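Long-range contacts in geranyltranstransferase (Thermotoga maritima, PDB 2FTZ), which probably catalyses the condensation of geranyl diphosphate with isopentenyl diphosphate to farnesyl diphosphate: residues Glu35-Tyr40 with Arg105-Asp110; Leu83-Leu88 with Ala115-Phe120. All coordinates share one frame; numbering follows the deposited sequence.

From the N terminus, the chain passes first through Glu35-Tyr40 on helix 33-43, then Leu83-Leu88 at the end of helix 69-87, and only then returns to the first segment's partner, Arg105-Asp110. Contact 1 thus closes a loop of 64 intervening residues, and contact 2, completed at Ala115-Phe120, one of 26. Because the four segments alternate, the two loops cross. Helix 109-127 serves both, its first turn in contact 1 and the following turns in contact 2. The contacts, with centres about 10 Å apart, also touch directly: Met38 CG lies 3.4 Å from Ala115 O. Together they tie helices 33-43, 69-87, 103-107 and 109-127, and both reach the second subunit.

Contact 1 of 2, residues Glu35-Tyr40 with Arg105-Asp110; sequences EEAMLY and RTYGED. With EDO (1,2-ethanediol), chain F; EDO (1,2-ethanediol), chain G.
With CG anti to its carbonyl carbon (chi1 -68°), Tyr107 extends its ring across helix 33-43, while Glu36, CG anti to the backbone N and the chain extended, brings its carboxylate to the phenol. This is a surface contact of the all-helical prenyltransferase fold, built round an edge-to-face tyrosine pair. The edge of Tyr107 points at the face of Tyr40, with ring centroids 5.7 Å apart and planes at 71°. Ala37 supplies a CH-pi contact over one face of Tyr107, its CB 3.9 Å from the ring centroid. The phenol then fixes the ring's far end: Tyr107 OH donates to Glu36 OE2 over 2.7 Å, meeting the carboxylate on its anti side and 33° out of its plane. An alanine in place of Tyr107 would probably leave Glu36 OE2 without this donor and open a gap beside Ala37 and the Tyr40 ring. Tyr40 OH is hydrogen-bonded to Pro101 O, and Thr106 OG1 to Ser102 O; Thr106 CG2 lies over a face of the Tyr40 ring. Beyond Tyr107 the chain turns at Gly108, which has positive phi and is also the N-cap of helix 109-127. Asp110 OD2 forms a salt bridge with Arg158 of the second subunit and accepts a 2.7 Å hydrogen bond from O1 of an ethanediol, probably from the crystallisation liquor, while Glu109 N donates to O1 of another at 2.9 Å.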
ATOM      1  N   GLU A  35       3.943  13.356   7.739  1.00 20.68           N
ATOM      2  CA  GLU A  35       3.556  12.772   9.040  1.00 21.29           C
ATOM      3  C   GLU A  35       2.391  13.525   9.678  1.00 18.97           C
ATOM      4  O   GLU A  35       1.414  12.912  10.183  1.00 21.15           O
ATOM      5  CB  GLU A  35       4.756  12.715   9.942  1.00 21.91           C
ATOM      6  CG  GLU A  35       5.910  11.782   9.525  1.00 21.93           C
ATOM      7  CD  GLU A  35       7.053  11.863  10.497  1.00 24.83           C
ATOM      8  OE1 GLU A  35       7.666  12.958  10.582  1.00 21.15           O
ATOM      9  OE2 GLU A  35       7.321  10.857  11.221  1.00 24.67           O
ATOM     10  N   GLU A  36       2.501  14.846   9.666  1.00 21.56           N
ATOM     11  CA  GLU A  36       1.451  15.721  10.186  1.00 24.07           C
ATOM     12  C   GLU A  36       0.132  15.477   9.437  1.00 23.88           C
ATOM     13  O   GLU A  36      -0.948  15.469  10.040  1.00 21.87           O
ATOM     14  CB  GLU A  36       1.865  17.188  10.087  1.00 26.35           C
ATOM     15  CG  GLU A  36       0.834  18.138  10.746  1.00 34.60           C
ATOM     16  CD  GLU A  36       1.139  19.604  10.516  1.00 34.27           C
ATOM     17  OE1 GLU A  36       2.345  19.980  10.488  1.00 37.88           O
ATOM     18  OE2 GLU A  36       0.156  20.383  10.375  1.00 39.58           O
ATOM     19  N   ALA A  37       0.216  15.328   8.128  1.00 22.49           N
ATOM     20  CA  ALA A  37      -0.966  15.083   7.309  1.00 23.22           C
ATOM     21  C   ALA A  37      -1.662  13.750   7.613  1.00 23.50           C
ATOM     22  O   ALA A  37      -2.896  13.665   7.625  1.00 21.49           O
ATOM     23  CB  ALA A  37      -0.585  15.148   5.764  1.00 21.03           C
ATOM     24  N   MET A  38      -0.884  12.669   7.767  1.00 21.04           N
ATOM     25  CA  MET A  38      -1.421  11.399   8.212  1.00 22.83           C
ATOM     26  C   MET A  38      -2.131  11.493   9.531  1.00 22.92           C
ATOM     27  O   MET A  38      -3.276  11.019   9.663  1.00 21.72           O
ATOM     28  CB  MET A  38      -0.323  10.320   8.284  1.00 22.79           C
ATOM     29  CG  MET A  38       0.278   9.990   6.948  1.00 24.62           C
ATOM     30  SD  MET A  38       1.410   8.564   7.107  1.00 28.09           S
ATOM     31  CE  MET A  38       2.769   9.350   7.882  1.00 32.02           C
ATOM     32  N   LEU A  39      -1.516  12.177  10.509  1.00 20.30           N
ATOM     33  CA  LEU A  39      -2.147  12.351  11.791  1.00 21.36           C
ATOM     34  C   LEU A  39      -3.439  13.200  11.676  1.00 21.85           C
ATOM     35  O   LEU A  39      -4.452  12.893  12.280  1.00 24.65           O
ATOM     36  CB  LEU A  39      -1.126  13.026  12.735  1.00 18.91           C
ATOM     37  CG  LEU A  39      -1.593  13.308  14.172  1.00 21.62           C
ATOM     38  CD1 LEU A  39      -2.128  12.031  14.923  1.00 22.36           C
ATOM     39  CD2 LEU A  39      -0.454  13.957  14.978  1.00 24.92           C
ATOM     40  N   TYR A  40      -3.377  14.271  10.899  1.00 22.55           N
ATOM     41  CA  TYR A  40      -4.554  15.148  10.669  1.00 26.02           C
ATOM     42  C   TYR A  40      -5.737  14.339  10.159  1.00 24.97           C
ATOM     43  O   TYR A  40      -6.855  14.355  10.724  1.00 24.50           O
ATOM     44  CB  TYR A  40      -4.168  16.221   9.656  1.00 26.35           C
ATOM     45  CG  TYR A  40      -5.326  17.090   9.159  1.00 33.88           C
ATOM     46  CD1 TYR A  40      -5.757  18.182   9.903  1.00 36.69           C
ATOM     47  CD2 TYR A  40      -5.944  16.845   7.937  1.00 27.08           C
ATOM     48  CE1 TYR A  40      -6.800  19.015   9.448  1.00 39.45           C
ATOM     49  CE2 TYR A  40      -7.019  17.668   7.455  1.00 31.61           C
ATOM     50  CZ  TYR A  40      -7.424  18.765   8.232  1.00 33.02           C
ATOM     51  OH  TYR A  40      -8.461  19.617   7.835  1.00 33.82           O
ATOM     52  N   ARG A 105      -6.164  19.852   0.431  1.00 35.47           N
ATOM     53  CA  ARG A 105      -6.452  21.287   0.564  1.00 38.40           C
ATOM     54  C   ARG A 105      -5.633  21.897   1.719  1.00 38.68           C
ATOM     55  O   ARG A 105      -5.284  23.075   1.691  1.00 40.56           O
ATOM     56  CB  ARG A 105      -7.961  21.529   0.778  1.00 39.15           C
ATOM     57  CG  ARG A 105      -8.837  21.193  -0.445  1.00 47.04           C
ATOM     58  CD  ARG A 105      -8.705  22.203  -1.553  1.00 57.68           C
ATOM     59  NE  ARG A 105      -9.238  23.501  -1.157  1.00 64.51           N
ATOM     60  CZ  ARG A 105      -9.064  24.627  -1.846  1.00 72.37           C
ATOM     61  NH1 ARG A 105      -8.364  24.629  -2.978  1.00 73.99           N
ATOM     62  NH2 ARG A 105      -9.591  25.766  -1.394  1.00 74.60           N
ATOM     63  N   THR A 106      -5.299  21.071   2.709  1.00 37.01           N
ATOM     64  CA  THR A 106      -4.594  21.521   3.894  1.00 35.53           C
ATOM     65  C   THR A 106      -3.093  21.493   3.646  1.00 36.49           C
ATOM     66  O   THR A 106      -2.398  22.457   3.972  1.00 32.50           O
ATOM     67  CB  THR A 106      -4.981  20.666   5.117  1.00 37.06           C
ATOM     68  OG1 THR A 106      -6.423  20.618   5.241  1.00 35.72           O
ATOM     69  CG2 THR A 106      -4.378  21.234   6.393  1.00 38.49           C
ATOM     70  N   TYR A 107      -2.605  20.414   3.015  1.00 33.78           N
ATOM     71  CA  TYR A 107      -1.179  20.157   2.890  1.00 34.68           C
ATOM     72  C   TYR A 107      -0.608  20.157   1.487  1.00 36.07           C
ATOM     73  O   TYR A 107       0.609  20.164   1.344  1.00 37.95           O
ATOM     74  CB  TYR A 107      -0.867  18.801   3.519  1.00 32.82           C
ATOM     75  CG  TYR A 107      -1.067  18.841   4.995  1.00 33.80           C
ATOM     76  CD1 TYR A 107      -0.071  19.363   5.851  1.00 40.71           C
ATOM     77  CD2 TYR A 107      -2.266  18.420   5.553  1.00 33.75           C
ATOM     78  CE1 TYR A 107      -0.269  19.425   7.194  1.00 41.42           C
ATOM     79  CE2 TYR A 107      -2.469  18.468   6.901  1.00 32.06           C
ATOM     80  CZ  TYR A 107      -1.481  18.983   7.716  1.00 41.57           C
ATOM     81  OH  TYR A 107      -1.739  19.039   9.052  1.00 38.73           O
ATOM     82  N   GLY A 108      -1.452  20.116   0.453  1.00 32.52           N
ATOM     83  CA  GLY A 108      -0.944  20.018  -0.922  1.00 29.75           C
ATOM     84  C   GLY A 108      -1.232  18.631  -1.433  1.00 28.03           C
ATOM     85  O   GLY A 108      -1.324  17.679  -0.662  1.00 26.42           O
ATOM     86  N   GLU A 109      -1.389  18.511  -2.742  1.00 28.60           N
ATOM     87  CA  GLU A 109      -1.690  17.248  -3.369  1.00 30.76           C
ATOM     88  C   GLU A 109      -0.546  16.257  -3.286  1.00 25.99           C
ATOM     89  O   GLU A 109      -0.781  15.064  -3.170  1.00 25.49           O
ATOM     90  CB  GLU A 109      -1.986  17.514  -4.843  1.00 34.40           C
ATOM     91  CG  GLU A 109      -2.540  16.364  -5.590  1.00 41.20           C
ATOM     92  CD  GLU A 109      -3.179  16.803  -6.939  1.00 40.68           C
ATOM     93  OE1 GLU A 109      -3.362  18.038  -7.177  1.00 47.87           O
ATOM     94  OE2 GLU A 109      -3.475  15.897  -7.728  1.00 49.45           O
ATOM     95  N   ASP A 110       0.686  16.760  -3.359  1.00 25.64           N
ATOM     96  CA  ASP A 110       1.885  15.923  -3.208  1.00 26.46           C
ATOM     97  C   ASP A 110       1.920  15.268  -1.818  1.00 26.35           C
ATOM     98  O   ASP A 110       2.095  14.046  -1.673  1.00 26.55           O
ATOM     99  CB  ASP A 110       3.184  16.740  -3.485  1.00 30.48           C
ATOM    100  CG  ASP A 110       3.278  18.120  -2.731  1.00 35.45           C
ATOM    101  OD1 ASP A 110       2.329  18.629  -2.055  1.00 30.63           O
ATOM    102  OD2 ASP A 110       4.367  18.737  -2.865  1.00 35.98           O
TER
HETATM  103  C1  EDO F 277      -0.214  21.244  -5.113  1.00 53.49           C
HETATM  104  O1  EDO F 277      -1.328  21.009  -4.237  1.00 44.97           O
HETATM  105  C2  EDO F 277       1.029  20.561  -4.551  1.00 56.96           C
HETATM  106  O2  EDO F 277       1.474  19.561  -5.477  1.00 63.86           O
HETATM  107  C1  EDO G 278       5.673  20.113  -0.245  1.00 48.25           C
HETATM  108  O1  EDO G 278       5.186  20.839  -1.378  1.00 40.63           O
HETATM  109  C2  EDO G 278       5.534  20.982   0.994  1.00 49.10           C
HETATM  110  O2  EDO G 278       4.471  21.909   0.749  1.00 58.69           O

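Contact 2 of 2, residues Leu83-Leu88 with Ala115-Phe120; sequences LIHDDL and AGDGLF
This is a buried, nearly antiparallel helix-helix contact at the subunit interface, where Ile84 and His85, in the last turns of helix 69-87, pack on helix 109-127. The short axes approach to 9.2 Å at 154°. Gly116 makes room for the histidine: His85 NE2 lies 3.7 Å from Gly116 CA, and a beta carbon on Gly116 would clash with His85 CD2. With CG anti to the carbonyl carbon (chi1 -84°), the imidazole reaches across to Phe120, whose edge is turned toward its face in a T-shaped pair, centroids 5.5 Å apart and planes at 82°. Asp117 OD1 sits at the imidazole edge, 3.0 Å from His85 CE1, without a hydrogen bond to the ring. His85 NE2 is instead hydrogen-bonded to Leu113 O and ND1 to Asp117 OD2 of the second subunit; the bond is reciprocal, this chain's Asp117 OD2 pairing with His85 ND1 of the second subunit. Beside it, Ile84 CD1 meets Leu119 CD1 at a tight 3.5 Å and Ala115 CB at 4.1 Å. Asp86 and Asp87 open the sequence DDLPPID, which matches the first aspartate-rich motif of the family, known in relatives for magnesium and diphosphate binding. No strand takes part: Ile84 also packs on Ser41, while Ala115 and Leu119 lean on Met38, so that helices 33-43, 69-87 and 109-127 pack together, with Cys103 of helix 103-107 against Ile84.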
ATOM      1  N   LEU A  83      -9.677   7.108   2.060  1.00 23.71           N
ATOM      2  CA  LEU A  83     -10.439   8.359   1.953  1.00 24.73           C
ATOM      3  C   LEU A  83      -9.545   9.501   1.429  1.00 28.89           C
ATOM      4  O   LEU A  83      -9.991  10.353   0.649  1.00 28.05           O
ATOM      5  CB  LEU A  83     -10.977   8.759   3.312  1.00 27.08           C
ATOM      6  CG  LEU A  83     -11.982   7.798   3.969  1.00 32.39           C
ATOM      7  CD1 LEU A  83     -12.381   8.308   5.398  1.00 31.97           C
ATOM      8  CD2 LEU A  83     -13.142   7.600   3.028  1.00 38.16           C
ATOM      9  N   ILE A  84      -8.299   9.559   1.911  1.00 28.74           N
ATOM     10  CA  ILE A  84      -7.354  10.541   1.383  1.00 28.04           C
ATOM     11  C   ILE A  84      -7.228  10.412  -0.154  1.00 29.36           C
ATOM     12  O   ILE A  84      -7.298  11.407  -0.900  1.00 32.00           O
ATOM     13  CB  ILE A  84      -5.923  10.397   2.020  1.00 25.15           C
ATOM     14  CG1 ILE A  84      -5.953  10.752   3.525  1.00 25.79           C
ATOM     15  CG2 ILE A  84      -4.943  11.359   1.304  1.00 29.53           C
ATOM     16  CD1 ILE A  84      -4.560  10.521   4.222  1.00 26.56           C
ATOM     17  N   HIS A  85      -6.965   9.201  -0.633  1.00 28.44           N
ATOM     18  CA  HIS A  85      -6.784   9.015  -2.076  1.00 30.39           C
ATOM     19  C   HIS A  85      -8.101   9.289  -2.876  1.00 32.66           C
ATOM     20  O   HIS A  85      -8.057   9.944  -3.918  1.00 33.61           O
ATOM     21  CB  HIS A  85      -6.203   7.612  -2.365  1.00 31.58           C
ATOM     22  CG  HIS A  85      -4.694   7.548  -2.238  1.00 28.92           C
ATOM     23  ND1 HIS A  85      -3.945   6.510  -2.782  1.00 32.01           N
ATOM     24  CD2 HIS A  85      -3.799   8.394  -1.665  1.00 31.07           C
ATOM     25  CE1 HIS A  85      -2.664   6.704  -2.520  1.00 31.05           C
ATOM     26  NE2 HIS A  85      -2.535   7.852  -1.858  1.00 26.83           N
ATOM     27  N   ASP A  86      -9.242   8.810  -2.375  1.00 33.50           N
ATOM     28  CA  ASP A  86     -10.568   9.096  -3.018  1.00 32.28           C
ATOM     29  C   ASP A  86     -10.813  10.597  -3.175  1.00 34.13           C
ATOM     30  O   ASP A  86     -11.408  11.030  -4.184  1.00 33.69           O
ATOM     31  CB  ASP A  86     -11.677   8.389  -2.215  0.50 31.38           C
ATOM     32  CG  ASP A  86     -12.994   8.359  -2.933  0.50 35.36           C
ATOM     33  OD1 ASP A  86     -13.073   7.741  -4.026  0.50 26.09           O
ATOM     34  OD2 ASP A  86     -13.966   8.932  -2.397  0.50 26.96           O
ATOM     35  N   ASP A  87     -10.407  11.398  -2.175  1.00 33.31           N
ATOM     36  CA  ASP A  87     -10.663  12.860  -2.166  1.00 34.79           C
ATOM     37  C   ASP A  87      -9.799  13.613  -3.157  1.00 32.10           C
ATOM     38  O   ASP A  87     -10.123  14.746  -3.549  1.00 30.42           O
ATOM     39  CB  ASP A  87     -10.398  13.503  -0.777  1.00 34.25           C
ATOM     40  CG  ASP A  87     -11.456  13.157   0.275  1.00 43.63           C
ATOM     41  OD1 ASP A  87     -12.557  12.629  -0.062  1.00 36.66           O
ATOM     42  OD2 ASP A  87     -11.161  13.421   1.474  1.00 34.54           O
ATOM     43  N   LEU A  88      -8.685  13.007  -3.567  1.00 31.82           N
ATOM     44  CA  LEU A  88      -7.724  13.713  -4.410  1.00 31.45           C
ATOM     45  C   LEU A  88      -8.361  14.262  -5.692  1.00 32.40           C
ATOM     46  O   LEU A  88      -9.338  13.691  -6.210  1.00 32.09           O
ATOM     47  CB  LEU A  88      -6.487  12.854  -4.746  1.00 31.80           C
ATOM     48  CG  LEU A  88      -5.543  12.508  -3.584  1.00 31.98           C
ATOM     49  CD1 LEU A  88      -4.464  11.466  -4.021  1.00 32.20           C
ATOM     50  CD2 LEU A  88      -4.887  13.779  -2.963  1.00 30.72           C
ATOM     51  N   ALA A 115       0.853  10.885   2.106  1.00 20.02           N
ATOM     52  CA  ALA A 115       0.173  10.539   3.356  1.00 22.21           C
ATOM     53  C   ALA A 115      -0.720   9.319   3.232  1.00 22.50           C
ATOM     54  O   ALA A 115      -0.764   8.458   4.111  1.00 21.85           O
ATOM     55  CB  ALA A 115      -0.656  11.762   3.905  1.00 21.02           C
ATOM     56  N   GLY A 116      -1.426   9.226   2.109  1.00 23.90           N
ATOM     57  CA  GLY A 116      -2.277   8.086   1.843  1.00 24.03           C
ATOM     58  C   GLY A 116      -1.451   6.819   1.768  1.00 24.67           C
ATOM     59  O   GLY A 116      -1.788   5.802   2.393  1.00 23.83           O
ATOM     60  N   ASP A 117      -0.361   6.889   1.014  1.00 23.19           N
ATOM     61  CA  ASP A 117       0.553   5.754   0.882  1.00 21.04           C
ATOM     62  C   ASP A 117       1.126   5.338   2.235  1.00 21.80           C
ATOM     63  O   ASP A 117       1.166   4.165   2.548  1.00 21.45           O
ATOM     64  CB  ASP A 117       1.696   6.074  -0.079  1.00 23.26           C
ATOM     65  CG  ASP A 117       1.269   6.100  -1.597  1.00 28.57           C
ATOM     66  OD1 ASP A 117       0.123   5.834  -1.937  1.00 30.67           O
ATOM     67  OD2 ASP A 117       2.136   6.483  -2.406  1.00 29.45           O
ATOM     68  N   GLY A 118       1.602   6.326   3.012  1.00 21.76           N
ATOM     69  CA  GLY A 118       2.092   6.080   4.345  1.00 24.35           C
ATOM     70  C   GLY A 118       1.118   5.349   5.279  1.00 22.40           C
ATOM     71  O   GLY A 118       1.490   4.405   5.946  1.00 22.93           O
ATOM     72  N   LEU A 119      -0.140   5.783   5.272  1.00 21.30           N
ATOM     73  CA  LEU A 119      -1.173   5.159   6.027  1.00 20.91           C
ATOM     74  C   LEU A 119      -1.446   3.747   5.651  1.00 20.96           C
ATOM     75  O   LEU A 119      -1.617   2.908   6.525  1.00 22.00           O
ATOM     76  CB  LEU A 119      -2.467   6.011   6.012  1.00 19.85           C
ATOM     77  CG  LEU A 119      -2.370   7.244   6.959  1.00 23.78           C
ATOM     78  CD1 LEU A 119      -3.461   8.216   6.580  1.00 23.35           C
ATOM     79  CD2 LEU A 119      -2.501   6.796   8.406  1.00 22.89           C
ATOM     80  N   PHE A 120      -1.493   3.445   4.353  1.00 22.64           N
ATOM     81  CA  PHE A 120      -1.614   2.056   3.939  1.00 23.76           C
ATOM     82  C   PHE A 120      -0.457   1.215   4.422  1.00 20.95           C
ATOM     83  O   PHE A 120      -0.650   0.096   4.919  1.00 21.05           O
ATOM     84  CB  PHE A 120      -1.636   1.884   2.379  1.00 23.58           C
ATOM     85  CG  PHE A 120      -2.828   2.420   1.682  1.00 33.81           C
ATOM     86  CD1 PHE A 120      -4.108   2.003   2.024  1.00 30.78           C
ATOM     87  CD2 PHE A 120      -2.666   3.233   0.566  1.00 31.67           C
ATOM     88  CE1 PHE A 120      -5.251   2.471   1.299  1.00 34.70           C
ATOM     89  CE2 PHE A 120      -3.786   3.722  -0.136  1.00 35.11           C
ATOM     90  CZ  PHE A 120      -5.060   3.339   0.212  1.00 32.35           C
TER